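Local structure of teichoic acid biosynthesis protein F (3L7I) at residues K370-Y375 / G508-D513; I386-N391 / Q413-A418; Y481-N486 / Q708-L713; T621-V626 / Y642-Y647; M656-M659 / P665-T668. The protein takes part in teichoic acid biosynthesis, and its modelled portion has the two-domain GT-B fold of glycosyltransferase-like enzymes. All blocks are in the same frame, centred on the assembly; numbering follows the deposited sequence.

Interaction 1: K370-Y375 / G508-D513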
# COMPACT_ATOMS: atom_id res chain seq x y z
N LYS A 370 -23.69 3.65 39.46
CA LYS A 370 -24.67 4.70 39.63
C LYS A 370 -24.47 5.39 40.99
O LYS A 370 -24.40 6.63 41.07
CB LYS A 370 -26.10 4.16 39.46
CG LYS A 370 -27.20 4.97 40.22
CD LYS A 370 -28.61 4.61 39.75
CE LYS A 370 -29.68 4.92 40.80
NZ LYS A 370 -31.07 4.93 40.21
N TYR A 371 -24.34 4.58 42.05
CA TYR A 371 -24.19 5.11 43.40
C TYR A 371 -22.83 5.77 43.66
O TYR A 371 -22.74 6.75 44.40
CB TYR A 371 -24.50 4.03 44.44
CG TYR A 371 -25.96 3.68 44.44
CD1 TYR A 371 -26.47 2.76 43.54
CD2 TYR A 371 -26.85 4.29 45.33
CE1 TYR A 371 -27.81 2.44 43.52
CE2 TYR A 371 -28.19 3.98 45.32
CZ TYR A 371 -28.67 3.06 44.41
OH TYR A 371 -30.00 2.75 44.40
N ILE A 372 -21.77 5.23 43.06
CA ILE A 372 -20.47 5.87 43.17
C ILE A 372 -20.62 7.27 42.61
O ILE A 372 -20.18 8.25 43.22
CB ILE A 372 -19.34 5.06 42.44
CG1 ILE A 372 -19.10 3.73 43.17
CG2 ILE A 372 -18.04 5.86 42.36
CD1 ILE A 372 -18.14 2.78 42.43
N TYR A 373 -21.31 7.37 41.47
CA TYR A 373 -21.54 8.65 40.79
C TYR A 373 -22.41 9.61 41.58
O TYR A 373 -22.07 10.79 41.72
CB TYR A 373 -22.15 8.44 39.40
CG TYR A 373 -22.65 9.70 38.75
CD1 TYR A 373 -21.77 10.68 38.31
CD2 TYR A 373 -24.01 9.92 38.56
CE1 TYR A 373 -22.22 11.84 37.70
CE2 TYR A 373 -24.48 11.07 37.95
CZ TYR A 373 -23.57 12.03 37.51
OH TYR A 373 -24.03 13.17 36.90
N GLU A 374 -23.53 9.13 42.10
CA GLU A 374 -24.40 10.03 42.86
C GLU A 374 -23.70 10.57 44.12
O GLU A 374 -23.97 11.70 44.57
CB GLU A 374 -25.74 9.36 43.16
CG GLU A 374 -26.46 8.95 41.88
CD GLU A 374 -27.93 8.60 42.07
OE1 GLU A 374 -28.34 8.40 43.24
OE2 GLU A 374 -28.67 8.54 41.05
N TYR A 375 -22.79 9.78 44.69
CA TYR A 375 -22.08 10.24 45.86
C TYR A 375 -21.11 11.31 45.45
O TYR A 375 -20.98 12.32 46.12
CB TYR A 375 -21.31 9.10 46.53
CG TYR A 375 -20.33 9.60 47.58
CD1 TYR A 375 -20.71 9.74 48.91
CD2 TYR A 375 -19.04 9.96 47.22
CE1 TYR A 375 -19.82 10.20 49.87
CE2 TYR A 375 -18.15 10.43 48.15
CZ TYR A 375 -18.54 10.54 49.47
OH TYR A 375 -17.63 11.01 50.39
N GLY A 508 -17.89 -3.88 50.34
CA GLY A 508 -19.31 -4.08 50.08
C GLY A 508 -19.72 -3.31 48.85
O GLY A 508 -18.99 -2.45 48.37
N TYR A 509 -20.90 -3.62 48.32
CA TYR A 509 -21.36 -3.01 47.07
C TYR A 509 -21.98 -1.63 47.27
O TYR A 509 -22.85 -1.44 48.12
CB TYR A 509 -22.33 -3.94 46.35
CG TYR A 509 -21.64 -5.09 45.70
CD1 TYR A 509 -20.60 -4.87 44.82
CD2 TYR A 509 -22.02 -6.41 45.95
CE1 TYR A 509 -19.94 -5.89 44.21
CE2 TYR A 509 -21.36 -7.46 45.33
CZ TYR A 509 -20.31 -7.19 44.45
OH TYR A 509 -19.61 -8.18 43.81
N PRO A 510 -21.50 -0.66 46.49
CA PRO A 510 -22.12 0.66 46.58
C PRO A 510 -23.63 0.57 46.35
O PRO A 510 -24.40 1.32 46.97
CB PRO A 510 -21.43 1.43 45.45
CG PRO A 510 -20.07 0.84 45.42
CD PRO A 510 -20.28 -0.64 45.68
N ARG A 511 -24.03 -0.35 45.47
CA ARG A 511 -25.43 -0.51 45.08
C ARG A 511 -26.24 -1.02 46.25
O ARG A 511 -27.47 -0.95 46.24
CB ARG A 511 -25.53 -1.54 43.97
CG ARG A 511 -24.84 -2.82 44.34
CD ARG A 511 -25.69 -4.03 44.06
NE ARG A 511 -25.18 -4.72 42.88
CZ ARG A 511 -25.15 -6.05 42.76
NH1 ARG A 511 -24.66 -6.60 41.64
NH2 ARG A 511 -25.59 -6.83 43.75
N ASN A 512 -25.53 -1.55 47.25
CA ASN A 512 -26.16 -2.12 48.43
C ASN A 512 -26.33 -1.08 49.55
O ASN A 512 -27.07 -1.31 50.49
CB ASN A 512 -25.37 -3.33 48.94
CG ASN A 512 -25.63 -4.60 48.13
OD1 ASN A 512 -26.56 -4.66 47.33
ND2 ASN A 512 -24.79 -5.63 48.34
N ASP A 513 -25.65 0.06 49.40
CA ASP A 513 -25.68 1.14 50.40
C ASP A 513 -27.10 1.38 50.93
O ASP A 513 -27.35 1.31 52.14
CB ASP A 513 -25.11 2.44 49.83
CG ASP A 513 -23.56 2.50 49.86
OD1 ASP A 513 -22.92 1.58 50.43
OD2 ASP A 513 -22.99 3.48 49.30

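Interaction 2: I386-N391 / Q413-A418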
# COMPACT_ATOMS: atom_id res chain seq x y z
N ILE A 386 -18.50 11.68 32.88
CA ILE A 386 -18.97 11.14 31.61
C ILE A 386 -19.61 9.77 31.81
O ILE A 386 -19.05 8.92 32.50
CB ILE A 386 -17.81 11.04 30.63
CG1 ILE A 386 -17.19 12.42 30.42
CG2 ILE A 386 -18.29 10.51 29.30
CD1 ILE A 386 -15.81 12.42 29.78
N TRP A 387 -20.80 9.57 31.24
CA TRP A 387 -21.43 8.23 31.21
C TRP A 387 -21.48 7.64 29.78
O TRP A 387 -21.78 8.32 28.80
CB TRP A 387 -22.83 8.27 31.81
CG TRP A 387 -22.84 8.03 33.31
CD1 TRP A 387 -22.59 8.94 34.30
CD2 TRP A 387 -23.12 6.79 33.96
NE1 TRP A 387 -22.69 8.34 35.54
CE2 TRP A 387 -23.00 7.02 35.35
CE3 TRP A 387 -23.46 5.52 33.51
CZ2 TRP A 387 -23.21 6.02 36.29
CZ3 TRP A 387 -23.67 4.53 34.44
CH2 TRP A 387 -23.54 4.78 35.81
N SER A 388 -21.18 6.35 29.66
CA SER A 388 -21.19 5.69 28.36
C SER A 388 -22.39 4.76 28.28
O SER A 388 -22.61 4.01 29.21
CB SER A 388 -19.89 4.92 28.20
OG SER A 388 -20.09 3.71 27.50
N PHE A 389 -23.16 4.83 27.19
CA PHE A 389 -24.37 4.01 26.99
C PHE A 389 -24.40 3.44 25.57
O PHE A 389 -23.69 3.92 24.70
CB PHE A 389 -25.66 4.83 27.20
CG PHE A 389 -25.75 5.47 28.55
CD1 PHE A 389 -26.20 4.75 29.64
CD2 PHE A 389 -25.37 6.79 28.73
CE1 PHE A 389 -26.27 5.33 30.88
CE2 PHE A 389 -25.44 7.36 29.98
CZ PHE A 389 -25.90 6.62 31.06
N LYS A 390 -25.23 2.43 25.32
CA LYS A 390 -25.41 1.96 23.96
C LYS A 390 -26.29 2.96 23.26
O LYS A 390 -26.08 3.28 22.10
CB LYS A 390 -26.07 0.60 23.90
CG LYS A 390 -25.31 -0.47 24.62
CD LYS A 390 -25.83 -1.83 24.21
CE LYS A 390 -25.82 -2.82 25.39
NZ LYS A 390 -26.91 -3.87 25.27
N ASN A 391 -27.29 3.44 23.98
CA ASN A 391 -28.26 4.38 23.43
C ASN A 391 -28.53 5.53 24.38
O ASN A 391 -29.52 5.51 25.09
CB ASN A 391 -29.55 3.65 23.09
CG ASN A 391 -29.36 2.62 21.99
OD1 ASN A 391 -28.96 2.96 20.87
ND2 ASN A 391 -29.64 1.35 22.31
N GLN A 413 -12.63 9.29 22.94
CA GLN A 413 -12.05 10.42 23.65
C GLN A 413 -12.16 10.21 25.15
O GLN A 413 -11.15 10.18 25.86
CB GLN A 413 -12.81 11.69 23.31
CG GLN A 413 -12.05 12.75 22.55
CD GLN A 413 -12.97 13.90 22.15
OE1 GLN A 413 -12.85 15.02 22.67
NE2 GLN A 413 -13.93 13.61 21.25
N ALA A 414 -13.40 10.06 25.62
CA ALA A 414 -13.68 9.96 27.04
C ALA A 414 -12.76 8.94 27.65
O ALA A 414 -12.10 9.21 28.66
CB ALA A 414 -15.15 9.60 27.28
N TYR A 415 -12.68 7.77 27.03
CA TYR A 415 -11.82 6.71 27.57
C TYR A 415 -10.31 7.00 27.48
O TYR A 415 -9.53 6.59 28.35
CB TYR A 415 -12.18 5.36 26.95
CG TYR A 415 -13.35 4.77 27.66
CD1 TYR A 415 -13.17 4.12 28.87
CD2 TYR A 415 -14.63 4.90 27.15
CE1 TYR A 415 -14.22 3.61 29.53
CE2 TYR A 415 -15.68 4.40 27.80
CZ TYR A 415 -15.48 3.76 29.00
OH TYR A 415 -16.55 3.24 29.67
N SER A 416 -9.89 7.69 26.43
CA SER A 416 -8.52 8.16 26.35
C SER A 416 -8.26 9.25 27.39
O SER A 416 -7.19 9.28 28.01
CB SER A 416 -8.26 8.73 24.96
OG SER A 416 -6.92 9.20 24.87
N GLU A 417 -9.22 10.13 27.59
CA GLU A 417 -8.99 11.31 28.42
C GLU A 417 -9.11 11.04 29.91
O GLU A 417 -8.59 11.79 30.71
CB GLU A 417 -9.93 12.45 28.04
CG GLU A 417 -9.55 13.18 26.75
CD GLU A 417 -10.44 14.37 26.45
OE1 GLU A 417 -10.93 15.01 27.42
OE2 GLU A 417 -10.67 14.67 25.25
N ALA A 418 -9.79 9.96 30.28
CA ALA A 418 -10.12 9.76 31.70
C ALA A 418 -8.95 9.29 32.57
O ALA A 418 -8.13 8.47 32.16
CB ALA A 418 -11.30 8.83 31.84

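Interaction 3: Y481-N486 / Q708-L713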
# COMPACT_ATOMS: atom_id res chain seq x y z
N TYR A 481 -8.31 -1.78 40.78
CA TYR A 481 -9.08 -2.04 41.99
C TYR A 481 -10.26 -2.97 41.67
O TYR A 481 -10.87 -2.85 40.61
CB TYR A 481 -9.59 -0.74 42.59
CG TYR A 481 -8.50 0.12 43.20
CD1 TYR A 481 -7.68 -0.38 44.22
CD2 TYR A 481 -8.29 1.43 42.78
CE1 TYR A 481 -6.68 0.41 44.79
CE2 TYR A 481 -7.31 2.21 43.34
CZ TYR A 481 -6.51 1.70 44.34
OH TYR A 481 -5.53 2.50 44.89
N LEU A 482 -10.54 -3.90 42.57
CA LEU A 482 -11.68 -4.80 42.47
C LEU A 482 -12.44 -4.82 43.80
O LEU A 482 -11.85 -5.05 44.87
CB LEU A 482 -11.22 -6.20 42.13
CG LEU A 482 -12.35 -7.22 42.14
CD1 LEU A 482 -13.47 -6.72 41.29
CD2 LEU A 482 -11.85 -8.52 41.63
N ILE A 483 -13.75 -4.59 43.74
CA ILE A 483 -14.54 -4.52 44.96
C ILE A 483 -14.93 -5.91 45.43
O ILE A 483 -15.23 -6.79 44.62
CB ILE A 483 -15.78 -3.67 44.75
CG1 ILE A 483 -15.38 -2.21 44.56
CG2 ILE A 483 -16.72 -3.79 45.93
CD1 ILE A 483 -16.52 -1.23 44.74
N SER A 484 -14.92 -6.12 46.75
CA SER A 484 -15.40 -7.39 47.29
C SER A 484 -16.45 -7.20 48.38
O SER A 484 -16.31 -6.33 49.25
CB SER A 484 -14.23 -8.22 47.84
OG SER A 484 -14.66 -9.52 48.19
N PRO A 485 -17.51 -8.03 48.33
CA PRO A 485 -18.64 -8.04 49.27
C PRO A 485 -18.36 -8.83 50.56
O PRO A 485 -18.98 -8.54 51.59
CB PRO A 485 -19.76 -8.73 48.48
CG PRO A 485 -19.27 -8.86 47.10
CD PRO A 485 -17.78 -8.88 47.17
N ASN A 486 -17.45 -9.80 50.50
CA ASN A 486 -17.18 -10.70 51.63
C ASN A 486 -15.91 -11.53 51.43
O ASN A 486 -15.38 -11.61 50.33
CB ASN A 486 -18.38 -11.63 51.87
CG ASN A 486 -19.12 -11.97 50.58
OD1 ASN A 486 -18.65 -12.76 49.76
ND2 ASN A 486 -20.28 -11.35 50.39
N GLN A 708 -19.06 6.02 49.28
CA GLN A 708 -18.15 6.94 49.92
C GLN A 708 -16.70 6.49 49.78
O GLN A 708 -15.85 7.26 49.34
CB GLN A 708 -18.50 7.06 51.39
CG GLN A 708 -17.49 7.81 52.19
CD GLN A 708 -18.08 8.26 53.50
OE1 GLN A 708 -17.35 8.60 54.44
NE2 GLN A 708 -19.41 8.26 53.58
N TYR A 709 -16.41 5.24 50.13
CA TYR A 709 -15.07 4.69 49.97
C TYR A 709 -14.52 4.86 48.54
O TYR A 709 -13.42 5.40 48.36
CB TYR A 709 -14.97 3.22 50.39
CG TYR A 709 -13.54 2.80 50.63
CD1 TYR A 709 -12.95 2.95 51.88
CD2 TYR A 709 -12.77 2.28 49.60
CE1 TYR A 709 -11.64 2.57 52.10
CE2 TYR A 709 -11.45 1.90 49.81
CZ TYR A 709 -10.88 2.05 51.06
OH TYR A 709 -9.56 1.67 51.26
N ILE A 710 -15.27 4.42 47.52
CA ILE A 710 -14.83 4.63 46.15
C ILE A 710 -14.72 6.12 45.80
O ILE A 710 -13.67 6.58 45.34
CB ILE A 710 -15.68 3.89 45.11
CG1 ILE A 710 -15.61 2.39 45.37
CG2 ILE A 710 -15.16 4.18 43.71
CD1 ILE A 710 -14.19 1.87 45.36
N GLY A 711 -15.79 6.89 46.01
CA GLY A 711 -15.74 8.30 45.69
C GLY A 711 -14.56 9.04 46.32
O GLY A 711 -13.94 9.89 45.69
N ASP A 712 -14.25 8.73 47.58
CA ASP A 712 -13.13 9.39 48.25
C ASP A 712 -11.81 8.84 47.72
O ASP A 712 -10.81 9.56 47.69
CB ASP A 712 -13.20 9.21 49.78
CG ASP A 712 -14.35 9.99 50.43
OD1 ASP A 712 -14.99 10.82 49.73
OD2 ASP A 712 -14.62 9.77 51.64
N LEU A 713 -11.80 7.57 47.31
CA LEU A 713 -10.57 6.98 46.78
C LEU A 713 -10.19 7.71 45.51
O LEU A 713 -9.02 8.03 45.31
CB LEU A 713 -10.71 5.49 46.49
CG LEU A 713 -9.46 4.87 45.88
CD1 LEU A 713 -8.41 4.68 46.94
CD2 LEU A 713 -9.78 3.55 45.25

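Interaction 4: T621-V626 / Y642-Y647. With SO4 (sulfate ion), chain G.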
# COMPACT_ATOMS: atom_id res chain seq x y z
N THR A 621 -36.54 -16.88 45.01
CA THR A 621 -35.57 -17.00 43.94
C THR A 621 -35.16 -18.47 43.79
O THR A 621 -35.84 -19.35 44.34
CB THR A 621 -34.39 -16.08 44.22
OG1 THR A 621 -33.56 -16.04 43.06
CG2 THR A 621 -33.59 -16.58 45.42
N ASP A 622 -34.11 -18.76 43.03
CA ASP A 622 -33.60 -20.13 42.95
C ASP A 622 -32.09 -20.22 42.98
O ASP A 622 -31.53 -20.55 44.02
CB ASP A 622 -34.18 -20.88 41.75
CG ASP A 622 -34.18 -20.05 40.50
OD1 ASP A 622 -35.28 -19.74 40.02
OD2 ASP A 622 -33.10 -19.69 40.00
N TYR A 623 -31.43 -19.95 41.85
CA TYR A 623 -29.98 -19.94 41.76
C TYR A 623 -29.52 -18.55 41.35
O TYR A 623 -29.23 -18.31 40.19
CB TYR A 623 -29.49 -20.95 40.72
CG TYR A 623 -30.38 -22.14 40.65
CD1 TYR A 623 -31.16 -22.37 39.52
CD2 TYR A 623 -30.49 -23.01 41.73
CE1 TYR A 623 -32.02 -23.46 39.47
CE2 TYR A 623 -31.33 -24.10 41.70
CZ TYR A 623 -32.10 -24.33 40.56
OH TYR A 623 -32.95 -25.42 40.52
N SER A 624 -29.44 -17.62 42.27
CA SER A 624 -29.09 -16.29 41.86
C SER A 624 -28.27 -15.59 42.90
O SER A 624 -28.51 -15.74 44.10
CB SER A 624 -30.35 -15.48 41.56
OG SER A 624 -30.01 -14.15 41.22
N SER A 625 -27.31 -14.82 42.43
CA SER A 625 -26.49 -13.98 43.28
C SER A 625 -27.31 -12.89 43.98
O SER A 625 -26.78 -12.20 44.86
CB SER A 625 -25.37 -13.36 42.45
OG SER A 625 -25.02 -12.08 42.94
N VAL A 626 -28.57 -12.69 43.60
CA VAL A 626 -29.40 -11.73 44.33
C VAL A 626 -29.65 -12.13 45.77
O VAL A 626 -29.85 -11.28 46.62
CB VAL A 626 -30.79 -11.44 43.68
CG1 VAL A 626 -30.63 -10.66 42.40
CG2 VAL A 626 -31.60 -12.73 43.49
N TYR A 642 -37.49 -25.90 41.19
CA TYR A 642 -38.35 -26.91 40.61
C TYR A 642 -37.59 -27.83 39.67
O TYR A 642 -37.94 -29.00 39.53
CB TYR A 642 -39.55 -26.28 39.91
CG TYR A 642 -39.22 -25.25 38.85
CD1 TYR A 642 -39.20 -23.89 39.16
CD2 TYR A 642 -38.96 -25.63 37.55
CE1 TYR A 642 -38.91 -22.94 38.20
CE2 TYR A 642 -38.66 -24.69 36.58
CZ TYR A 642 -38.64 -23.34 36.90
OH TYR A 642 -38.34 -22.41 35.93
N ASP A 643 -36.56 -27.31 39.04
CA ASP A 643 -35.75 -28.12 38.13
C ASP A 643 -34.47 -28.61 38.79
O ASP A 643 -33.57 -29.10 38.12
CB ASP A 643 -35.43 -27.36 36.85
CG ASP A 643 -34.81 -26.01 37.10
OD1 ASP A 643 -34.63 -25.63 38.29
OD2 ASP A 643 -34.48 -25.32 36.12
N ILE A 644 -34.40 -28.48 40.10
CA ILE A 644 -33.22 -28.82 40.86
C ILE A 644 -32.60 -30.19 40.53
O ILE A 644 -31.43 -30.41 40.83
CB ILE A 644 -33.50 -28.75 42.35
CG1 ILE A 644 -32.18 -28.72 43.14
CG2 ILE A 644 -34.39 -29.90 42.76
CD1 ILE A 644 -32.36 -28.39 44.59
N ASP A 645 -33.35 -31.10 39.92
CA ASP A 645 -32.76 -32.39 39.55
C ASP A 645 -31.95 -32.25 38.28
O ASP A 645 -30.83 -32.75 38.18
CB ASP A 645 -33.83 -33.45 39.37
CG ASP A 645 -34.90 -33.36 40.43
OD1 ASP A 645 -35.02 -34.32 41.23
OD2 ASP A 645 -35.61 -32.32 40.47
N LYS A 646 -32.51 -31.58 37.29
CA LYS A 646 -31.77 -31.28 36.08
C LYS A 646 -30.40 -30.73 36.44
O LYS A 646 -29.39 -31.20 35.93
CB LYS A 646 -32.55 -30.29 35.21
CG LYS A 646 -33.86 -30.84 34.64
CD LYS A 646 -34.57 -29.82 33.74
CE LYS A 646 -33.95 -29.75 32.34
NZ LYS A 646 -34.52 -28.62 31.55
N TYR A 647 -30.37 -29.74 37.33
CA TYR A 647 -29.13 -29.06 37.72
C TYR A 647 -28.08 -29.93 38.42
O TYR A 647 -27.60 -29.58 39.50
CB TYR A 647 -29.44 -27.85 38.60
CG TYR A 647 -29.32 -26.49 37.93
CD1 TYR A 647 -30.16 -26.14 36.88
CD2 TYR A 647 -28.41 -25.55 38.39
CE1 TYR A 647 -30.06 -24.88 36.28
CE2 TYR A 647 -28.30 -24.29 37.80
CZ TYR A 647 -29.13 -23.96 36.75
OH TYR A 647 -29.03 -22.71 36.16
S SO4 G . -26.74 -15.01 38.71
O1 SO4 G . -27.76 -14.79 37.68
O2 SO4 G . -26.63 -16.45 38.98
O3 SO4 G . -25.44 -14.51 38.26
O4 SO4 G . -27.12 -14.30 39.93

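Interaction 5: M656-M659 / P665-T668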
# COMPACT_ATOMS: atom_id res chain seq x y z
N MET A 656 -20.85 -22.59 47.03
CA MET A 656 -21.39 -22.89 48.34
C MET A 656 -22.17 -24.19 48.37
O MET A 656 -22.52 -24.76 47.33
CB MET A 656 -22.25 -21.74 48.83
CG MET A 656 -23.39 -21.42 47.92
SD MET A 656 -24.82 -20.99 48.92
CE MET A 656 -24.06 -19.93 50.14
N ASN A 657 -22.43 -24.67 49.58
CA ASN A 657 -23.20 -25.88 49.72
C ASN A 657 -24.69 -25.57 49.77
O ASN A 657 -25.29 -25.41 50.83
CB ASN A 657 -22.75 -26.69 50.93
CG ASN A 657 -23.22 -28.12 50.85
OD1 ASN A 657 -24.27 -28.40 50.26
ND2 ASN A 657 -22.45 -29.04 51.43
N TYR A 658 -25.28 -25.49 48.57
CA TYR A 658 -26.67 -25.11 48.36
C TYR A 658 -27.68 -25.93 49.16
O TYR A 658 -28.67 -25.38 49.67
CB TYR A 658 -27.00 -25.29 46.88
CG TYR A 658 -28.31 -24.70 46.43
CD1 TYR A 658 -28.36 -23.42 45.91
CD2 TYR A 658 -29.48 -25.44 46.47
CE1 TYR A 658 -29.54 -22.88 45.46
CE2 TYR A 658 -30.68 -24.91 46.03
CZ TYR A 658 -30.70 -23.62 45.52
OH TYR A 658 -31.89 -23.06 45.07
N MET A 659 -27.45 -27.23 49.24
CA MET A 659 -28.37 -28.12 49.91
C MET A 659 -28.53 -27.75 51.37
O MET A 659 -29.54 -28.05 51.99
CB MET A 659 -27.90 -29.56 49.77
CG MET A 659 -28.90 -30.43 49.05
SD MET A 659 -29.65 -29.54 47.69
CE MET A 659 -29.08 -30.52 46.29
N PRO A 665 -35.90 -22.22 53.14
CA PRO A 665 -36.18 -23.61 52.73
C PRO A 665 -36.09 -23.81 51.21
O PRO A 665 -36.30 -22.85 50.47
CB PRO A 665 -37.63 -23.81 53.18
CG PRO A 665 -38.11 -22.43 53.70
CD PRO A 665 -37.12 -21.43 53.30
N ILE A 666 -35.81 -25.02 50.73
CA ILE A 666 -35.91 -25.29 49.30
C ILE A 666 -37.25 -25.94 49.00
O ILE A 666 -37.59 -26.95 49.59
CB ILE A 666 -34.80 -26.24 48.79
CG1 ILE A 666 -33.41 -25.65 49.05
CG2 ILE A 666 -35.01 -26.55 47.29
CD1 ILE A 666 -32.28 -26.59 48.78
N TYR A 667 -38.01 -25.37 48.08
CA TYR A 667 -39.25 -26.02 47.67
C TYR A 667 -39.13 -26.48 46.23
O TYR A 667 -38.61 -25.76 45.39
CB TYR A 667 -40.46 -25.08 47.85
CG TYR A 667 -41.02 -25.02 49.26
CD1 TYR A 667 -41.97 -25.93 49.69
CD2 TYR A 667 -40.59 -24.05 50.16
CE1 TYR A 667 -42.48 -25.88 50.97
CE2 TYR A 667 -41.09 -23.99 51.44
CZ TYR A 667 -42.04 -24.91 51.85
OH TYR A 667 -42.53 -24.84 53.13
N THR A 668 -39.60 -27.68 45.93
CA THR A 668 -39.61 -28.13 44.55
C THR A 668 -41.00 -27.99 43.93
O THR A 668 -41.15 -27.80 42.72
CB THR A 668 -39.04 -29.57 44.40
OG1 THR A 668 -39.64 -30.45 45.38
CG2 THR A 668 -37.54 -29.57 44.60

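Interaction 1: K370-Y375 / G508-D513
Tyr371 and Ile372, on neighbouring positions of helix 367-379, meet Pro510 and Arg511 in the loop that follows strand 504-506 at the edge of the first domain's sheet. In the two-domain GT-B fold this loop lies near the junction of the Rossmann-like domains, and the contact joins it to a helix of the first. Tyr371 makes the broader approach. Its CB faces Pro510 and comes 3.7 Å from Pro510 O, while Tyr371 CB and Pro510 CB are 4.1 Å apart. Farther out, Tyr371 CD1 lies 3.8 Å from Arg511 CA, so the ring is set obliquely against the backbone. Its hydroxyl reaches past the loop to Asp608, beyond the domain junction. Arg511 adds to the same link: its guanidinium forms salt bridges with Asp367, the helix's first residue, and with Asp629 of the second domain. One position on, Ile372 runs beside Pro510, both side chains pointing the same way. With CG1 lying anti to the carbonyl carbon (chi1 -67°) and the chain extended to CD1, the branch follows the proline ring. Ser707 of helix 706-721 also touches Tyr371 and Pro510. The nearest touch of Ile372 on the loop is CG1 against Pro510 CG, at 3.8 Å.

Interaction 2: I386-N391 / Q413-A418
Ala414 of helix 409-417 rests its methyl against two branches of Ile386 on strand 384-389: Ala414 CB is 3.8 Å from Ile386 CD1 and equally 3.8 Å from Ile386 CG2. Both branches face the methyl because CG1 stands anti to the carbonyl carbon (chi1 -59°) and CG2 anti to the backbone N. Two residues along the strand, on the same side, Ser388 CB sits 4.0 Å from Tyr415 OH, near the plane of the tyrosine ring and at its edge. This touch is packing; the serine hydroxyl bonds instead to Glu358 on the adjoining strand, against which Tyr415 also rests. In the next shell Tyr411 meets the Tyr415 ring edge-to-face, and Glu417, about one turn further along the helix than Ala414, forms salt bridges with Arg384 and Lys351. Helix 409-417 is the connection of a beta-alpha-beta crossover in a Rossmann-like sheet: it leaves edge strand 402-405, passes over strands 384-389 and 354-358, and leads directly into parallel strand 418-423.

Interaction 3: Y481-N486 / Q708-L713
Leu713 and Tyr481 bury the most surface here, where helix 706-721 at the end of the modelled chain packs on strand 481-484 in the sheet of the first Rossmann-like domain. A C-terminal helix that returns to this domain is a hallmark of the GT-B fold. The two side chains come from opposite directions. With chi1 at 178°, Leu713 CG swings away from the backbone N, and CD2 settles over one face of the tyrosine as a CH-pi contact, 3.8 Å from the Tyr481 ring centroid and 28° off the ring normal. The methyl is displaced toward the rim, on the side of Tyr481 CD2 and CE2. Leu713 CD1 reaches farther along, 4.2 Å from Tyr481 OH. Deeper, Ile483 and Ile710 reach toward each other tip to tip. Ile710 also touches Ile440 and Leu505 on the strands flanking 481-484, as well as Ile372 of helix 367-379, so it is wrapped by apolar neighbours. At the meeting point Ile483 CD1 lies 3.8 Å from Ile710 CG1 and 3.9 Å from Ile710 CD1.

Interaction 4: T621-V626 / Y642-Y647
Tyr623 extends from the loop after strand 618-621 to meet Tyr647 with a face and Asp643 with its tip. From CB the side chain leads to CG, which a chi1 of -33° keeps beside the backbone N and which lies 4.1 Å from Tyr647 CE2. CD1 is over the partner ring, 3.8 Å from Tyr647 CZ, and CE1 lies above the centre of that ring. The two tyrosines point roughly opposite ways and overlap in an offset face-to-face stack, centroids 4.3 Å apart and planes 19° from parallel; Asp622 CB covers the other face of Tyr623, over its centre. At the tip the hydroxyl donates to the carboxylate, Tyr623 OH to Asp643 OD1 being 2.8 Å, on the syn side and 31° out of the carboxylate plane. Arg548 forms salt bridges with that same oxygen and with Asp622.

Beyond Tyr623 the chain turns into helix 626-630. Val626 N donates to Ser624 OG at 3.1 Å, a capping bond, while a sulfate ion, probably from the crystallisation liquor, accepts through O4 from Ser625 N (2.6 Å) and Ser624 OG (3.2 Å). Tyr647 OH is hydrogen-bonded to Lys449 and Ser625 OG weakly to Thr446 O, both in the first domain. A sulfate at a helix start, after a parallel strand and facing the other domain, is consistent with the interdomain cleft of a GT-B fold.

Interaction 5: M656-M659 / P665-T668
A single methyl group, Ile666 CD1, makes the nearest approach both to the Tyr658 ring and to Met659 SD, so one side chain carries the whole contact from its side. Ile666 belongs to the short, weakly bonded strand 666-667 at the edge of the parallel sheet in the second Rossmann-like domain of this GT-B fold, and its partners lie in the loop that leads up to that strand. The chain thus folds back on itself across a very short connection.

Tyr658 provides the buried half. Ile666 CD1 is 3.6 Å from Tyr658 CE2 and 3.8 Å from Tyr658 CD2, and the two side chains meet obliquely along that flank of the ring. Behind it, Ile666 CG1 adds a looser touch, 4.1 Å from Tyr658 CE2. The isoleucine can extend this far because its chain is stretched, CD1 lying anti to CA (chi2 171°). Tyr658 also packs on Phe639 of neighbouring strand 637-640, whose backbone bonds to Tyr667. Just before the tyrosine, Asn657 is the centre of an inverse gamma turn closed by a weak bond from Tyr658 N to Met656 O.

Met659 lies on the solvent side. Its side chain is bent at its second and third torsions and crosses Ile666 at about a right angle, leaving Met659 SD 4.1 Å from Ile666 CD1; at the inner end, Tyr658 OH is hydrogen-bonded to the backbone carbonyl oxygen Asp622 O.

How the interactions relate
Interactions 1, 2 and 3 are built on the first Rossmann-like domain, 1 next to the domain junction and 3 through the returning C-terminal helix; interactions 4 and 5 belong to the second. Interactions 1 and 2 are buried, the others partly so, and Met659 of interaction 5 is exposed. Interactions 1 and 3 lie about 9 Å apart between centres; helix 706-721, part of interaction 3, also borders interaction 1, where Tyr375 OH probably bonds to Asp712. Interaction 2 reaches the same sheet as interaction 3, and its Trp387 abuts Tyr373 of helix 367-379. Interactions 4 and 5 meet where Ile644 packs on Thr668. Apolar packing makes up four of the contacts; interaction 4, beside the cleft, adds a stack, a hydrogen bond and a bound anion.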